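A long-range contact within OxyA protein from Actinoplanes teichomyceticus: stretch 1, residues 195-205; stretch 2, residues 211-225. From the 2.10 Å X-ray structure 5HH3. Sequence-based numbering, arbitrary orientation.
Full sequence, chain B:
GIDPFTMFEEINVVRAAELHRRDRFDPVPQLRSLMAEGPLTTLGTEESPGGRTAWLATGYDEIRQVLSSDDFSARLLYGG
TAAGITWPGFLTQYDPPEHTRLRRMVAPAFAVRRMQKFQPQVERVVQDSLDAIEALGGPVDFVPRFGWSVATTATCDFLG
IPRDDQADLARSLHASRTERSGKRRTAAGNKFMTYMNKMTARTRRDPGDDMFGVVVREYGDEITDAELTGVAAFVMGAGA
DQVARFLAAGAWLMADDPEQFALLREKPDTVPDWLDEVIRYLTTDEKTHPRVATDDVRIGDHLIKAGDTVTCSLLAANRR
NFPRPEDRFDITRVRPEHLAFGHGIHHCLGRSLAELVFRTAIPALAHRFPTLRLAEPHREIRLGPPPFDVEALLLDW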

# COMPACT_ATOMS: atom_id res chain seq x y z
N TYR B 195 30.52 -7.16 3.16
CA TYR B 195 30.83 -8.02 4.30
C TYR B 195 30.32 -9.45 4.03
O TYR B 195 31.10 -10.41 4.11
N MET B 196 29.05 -9.59 3.67
CA MET B 196 28.46 -10.92 3.44
C MET B 196 29.11 -11.70 2.29
O MET B 196 29.30 -12.91 2.39
N ASN B 197 29.45 -11.00 1.20
CA ASN B 197 30.14 -11.64 0.08
C ASN B 197 31.49 -12.23 0.48
O ASN B 197 31.84 -13.30 -0.00
N LYS B 198 32.22 -11.56 1.35
CA LYS B 198 33.48 -12.12 1.89
C LYS B 198 33.20 -13.34 2.75
O LYS B 198 33.84 -14.39 2.58
N MET B 199 32.25 -13.20 3.67
CA MET B 199 31.81 -14.30 4.54
C MET B 199 31.38 -15.55 3.76
O MET B 199 31.71 -16.67 4.16
N THR B 200 30.65 -15.34 2.68
CA THR B 200 30.30 -16.42 1.76
C THR B 200 31.55 -17.06 1.14
O THR B 200 31.68 -18.28 1.16
N ALA B 201 32.44 -16.24 0.60
CA ALA B 201 33.68 -16.75 0.03
C ALA B 201 34.49 -17.54 1.06
O ALA B 201 34.98 -18.62 0.76
N ARG B 202 34.59 -17.02 2.29
CA ARG B 202 35.27 -17.73 3.38
C ARG B 202 34.64 -19.09 3.66
O ARG B 202 35.34 -20.11 3.65
N THR B 203 33.32 -19.10 3.83
CA THR B 203 32.58 -20.34 4.08
C THR B 203 32.81 -21.39 2.99
O THR B 203 33.14 -22.54 3.30
N ARG B 204 32.67 -20.99 1.72
CA ARG B 204 32.89 -21.91 0.60
C ARG B 204 34.31 -22.51 0.53
O ARG B 204 34.48 -23.58 -0.02
N ARG B 205 35.31 -21.83 1.09
CA ARG B 205 36.67 -22.41 1.19
C ARG B 205 36.75 -23.48 2.28
O ARG B 205 37.25 -24.57 2.03
N MET B 211 25.32 -20.99 10.55
CA MET B 211 24.30 -21.17 9.52
C MET B 211 24.89 -21.40 8.12
O MET B 211 24.46 -22.31 7.43
N PHE B 212 25.86 -20.58 7.72
CA PHE B 212 26.45 -20.68 6.36
C PHE B 212 27.17 -22.00 6.12
O PHE B 212 26.98 -22.62 5.09
N GLY B 213 27.99 -22.42 7.08
CA GLY B 213 28.76 -23.65 6.94
C GLY B 213 27.93 -24.92 6.87
O GLY B 213 28.25 -25.83 6.13
N VAL B 214 26.87 -24.98 7.68
CA VAL B 214 25.90 -26.07 7.62
C VAL B 214 25.26 -26.16 6.22
O VAL B 214 25.21 -27.23 5.63
N VAL B 215 24.79 -25.02 5.71
CA VAL B 215 24.11 -24.99 4.42
C VAL B 215 25.09 -25.37 3.30
O VAL B 215 24.81 -26.25 2.48
N VAL B 216 26.25 -24.72 3.27
CA VAL B 216 27.22 -24.94 2.21
C VAL B 216 27.70 -26.40 2.19
O VAL B 216 27.97 -26.93 1.12
N ARG B 217 27.80 -27.04 3.35
CA ARG B 217 28.22 -28.46 3.43
C ARG B 217 27.23 -29.40 2.76
O ARG B 217 27.61 -30.30 2.03
N GLU B 218 25.95 -29.22 3.06
CA GLU B 218 24.93 -30.12 2.58
C GLU B 218 24.50 -29.75 1.17
O GLU B 218 24.11 -30.63 0.41
N TYR B 219 24.57 -28.47 0.82
CA TYR B 219 23.95 -27.96 -0.41
C TYR B 219 24.77 -26.89 -1.11
O TYR B 219 24.20 -26.02 -1.77
N GLY B 220 26.10 -26.97 -0.98
CA GLY B 220 27.01 -25.91 -1.41
C GLY B 220 26.85 -25.47 -2.84
O GLY B 220 26.66 -24.29 -3.11
N ASP B 221 26.88 -26.42 -3.75
CA ASP B 221 26.75 -26.06 -5.15
C ASP B 221 25.37 -25.51 -5.50
O ASP B 221 25.27 -24.46 -6.15
N GLU B 222 24.32 -26.17 -5.01
CA GLU B 222 22.97 -25.90 -5.46
C GLU B 222 22.40 -24.58 -4.93
O GLU B 222 21.33 -24.17 -5.37
N ILE B 223 23.08 -23.93 -3.98
CA ILE B 223 22.63 -22.63 -3.44
C ILE B 223 23.59 -21.52 -3.88
O ILE B 223 24.81 -21.73 -3.92
N THR B 224 23.05 -20.36 -4.24
CA THR B 224 23.88 -19.24 -4.72
C THR B 224 24.29 -18.32 -3.56
O THR B 224 23.67 -18.35 -2.47
N ASP B 225 25.29 -17.48 -3.82
CA ASP B 225 25.75 -16.47 -2.85
C ASP B 225 24.64 -15.51 -2.48
O ASP B 225 24.47 -15.22 -1.29

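Helix 195-205 packs against helix 211-219 at an angle of 51°, with the axes 9.3 Å apart at closest approach. The contact has an apolar part centred on Phe212 and a polar part centred on Arg204.

Phe212 points toward the first helix with chi1 m. Its side chain is a knob in a hole formed by Met196, Met199, Thr200 and Thr203. Met196 points sideways from its CA, but its m, m, m chain brings the methyl end back to the ring, with CE 3.2 Å from Phe212 CZ. Met199 is t at chi1 and chi2. Met199 CG lies 3.7 Å from Phe212 CD2, and Met199 SD lies 5.0 Å from the centroid of the Phe212 ring, obliquely.

Thr200 and Thr203 both point toward the second stretch and both are m. This rotamer lets each hydroxyl bond back to its own helix: Thr200 OG1 donates to Met196 O (3.1 Å) and Thr203 OG1 to Met199 O (2.7 Å). The hydroxyls are thus satisfied beside an aromatic ring. Thr203 CG2 is left to face the second helix, 3.5 Å from Gly213 N and 3.8 Å from Val216 CG2. Here the backbones come close, with Thr203 CA 5.8 Å from Gly213 CA. Val216, chi1 t, also points in and meets Arg204, its CG1 4.2 Å from Arg204 CG.

Arg204 leaves its helix sideways. Its chain is m, t, t, and this extended form carries the guanidinium to the backbone carbonyls of Gly220 and Ile223 and the carboxylate of Asp225. Arg204 NH1 donates to Gly220 O (2.7 Å), and Arg204 NH2 to Ile223 O (3.0 Å). Arg204 NE and Arg204 NH2 both donate to Asp225 OD1, at 2.8 and 2.7 Å, as a salt bridge. These acceptors lie near the guanidinium plane, where its N-H groups point. Asp225, chi1 m, also starts sideways, and its carboxylate comes nearer to meet the arginine.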

# COMPACT_ATOMS: atom_id res chain seq x y z
CB TYR B 195 30.23 -7.46 5.59
CG TYR B 195 30.68 -8.21 6.82
CD1 TYR B 195 30.05 -9.39 7.20
CD2 TYR B 195 31.76 -7.77 7.60
CE1 TYR B 195 30.45 -10.10 8.31
CE2 TYR B 195 32.18 -8.48 8.72
CZ TYR B 195 31.50 -9.65 9.07
OH TYR B 195 31.84 -10.40 10.15
CB MET B 196 26.95 -10.82 3.21
CG MET B 196 26.15 -10.30 4.39
SD MET B 196 26.42 -11.12 5.98
CE MET B 196 26.34 -12.83 5.45
CB ASN B 197 30.34 -10.65 -1.07
CG ASN B 197 29.04 -10.28 -1.77
OD1 ASN B 197 28.01 -10.94 -1.62
ND2 ASN B 197 29.09 -9.23 -2.57
CB LYS B 198 34.25 -11.07 2.71
CG LYS B 198 34.93 -10.02 1.85
CD LYS B 198 35.47 -8.90 2.70
CE LYS B 198 36.08 -7.80 1.83
NZ LYS B 198 36.38 -6.59 2.64
CB MET B 199 30.66 -13.82 5.41
CG MET B 199 30.07 -14.91 6.29
SD MET B 199 29.33 -14.23 7.80
CE MET B 199 30.83 -13.90 8.72
CB THR B 200 29.35 -15.94 0.66
OG1 THR B 200 28.12 -15.53 1.26
CG2 THR B 200 29.03 -17.06 -0.26
CB ALA B 201 34.53 -15.62 -0.56
CB ARG B 202 35.35 -16.88 4.65
CG ARG B 202 36.52 -15.89 4.62
CD ARG B 202 36.68 -15.13 5.94
NE ARG B 202 35.76 -13.99 6.05
CZ ARG B 202 34.67 -13.91 6.82
NH1 ARG B 202 34.27 -14.92 7.60
NH2 ARG B 202 33.95 -12.79 6.79
CB THR B 203 31.09 -20.05 4.25
OG1 THR B 203 30.95 -19.06 5.28
CG2 THR B 203 30.31 -21.30 4.64
CB ARG B 204 32.54 -21.27 -0.75
CG ARG B 204 31.04 -21.10 -0.98
CD ARG B 204 30.73 -20.66 -2.39
NE ARG B 204 29.38 -20.10 -2.50
CZ ARG B 204 28.24 -20.80 -2.59
NH1 ARG B 204 28.23 -22.13 -2.55
NH2 ARG B 204 27.09 -20.15 -2.70
CB ARG B 205 37.74 -21.32 1.37
CG ARG B 205 37.96 -20.48 0.12
CD ARG B 205 39.09 -19.46 0.25
NE ARG B 205 38.82 -18.26 -0.56
CZ ARG B 205 38.17 -17.15 -0.15
NH1 ARG B 205 37.70 -17.01 1.09
NH2 ARG B 205 37.98 -16.15 -1.02
CB MET B 211 23.33 -19.97 9.50
CG MET B 211 21.97 -20.29 8.93
SD MET B 211 21.10 -18.91 8.15
CE MET B 211 22.12 -18.72 6.69
CB PHE B 212 27.40 -19.51 6.07
CG PHE B 212 26.72 -18.24 5.61
CD1 PHE B 212 25.37 -18.02 5.80
CD2 PHE B 212 27.46 -17.24 5.02
CE1 PHE B 212 24.77 -16.85 5.39
CE2 PHE B 212 26.87 -16.05 4.61
CZ PHE B 212 25.52 -15.86 4.79
CB VAL B 214 24.80 -25.89 8.70
CG1 VAL B 214 23.57 -26.77 8.45
CG2 VAL B 214 25.40 -26.19 10.07
CB VAL B 215 23.48 -23.61 4.15
CG1 VAL B 215 22.91 -23.54 2.73
CG2 VAL B 215 22.37 -23.31 5.16
CB VAL B 216 28.39 -23.93 2.30
CG1 VAL B 216 29.54 -24.30 1.37
CG2 VAL B 216 27.87 -22.53 1.96
CB ARG B 217 28.41 -28.92 4.88
CG ARG B 217 29.85 -28.95 5.34
CD ARG B 217 29.96 -28.92 6.86
NE ARG B 217 31.34 -29.07 7.28
CZ ARG B 217 31.76 -29.09 8.54
NH1 ARG B 217 30.89 -28.96 9.55
NH2 ARG B 217 33.05 -29.23 8.80
CB GLU B 218 23.72 -30.11 3.53
CG GLU B 218 22.83 -31.33 3.35
CD GLU B 218 21.77 -31.46 4.44
OE1 GLU B 218 22.12 -31.35 5.64
OE2 GLU B 218 20.58 -31.68 4.09
CB TYR B 219 22.56 -27.40 -0.07
CG TYR B 219 21.49 -28.43 0.01
CD1 TYR B 219 21.10 -29.13 -1.13
CD2 TYR B 219 20.84 -28.71 1.22
CE1 TYR B 219 20.10 -30.08 -1.08
CE2 TYR B 219 19.84 -29.65 1.29
CZ TYR B 219 19.46 -30.34 0.14
OH TYR B 219 18.43 -31.27 0.18
CB ASP B 221 27.09 -27.22 -6.07
CG ASP B 221 27.62 -26.75 -7.42
OD1 ASP B 221 28.27 -25.67 -7.43
OD2 ASP B 221 27.39 -27.43 -8.45
CB GLU B 222 22.04 -27.08 -5.13
CG GLU B 222 22.40 -28.43 -5.79
CD GLU B 222 22.08 -28.53 -7.30
OE1 GLU B 222 21.22 -27.80 -7.82
OE2 GLU B 222 22.70 -29.38 -7.99
CB ILE B 223 22.45 -22.66 -1.90
CG1 ILE B 223 21.64 -21.44 -1.43
CG2 ILE B 223 23.78 -22.76 -1.15
CD1 ILE B 223 21.14 -21.52 -0.01
CB THR B 224 23.14 -18.37 -5.75
OG1 THR B 224 22.06 -17.69 -5.10
CG2 THR B 224 22.60 -19.20 -6.94
CB ASP B 225 26.96 -15.68 -3.40
CG ASP B 225 28.19 -16.53 -3.52
OD1 ASP B 225 28.16 -17.66 -2.99
OD2 ASP B 225 29.20 -16.10 -4.15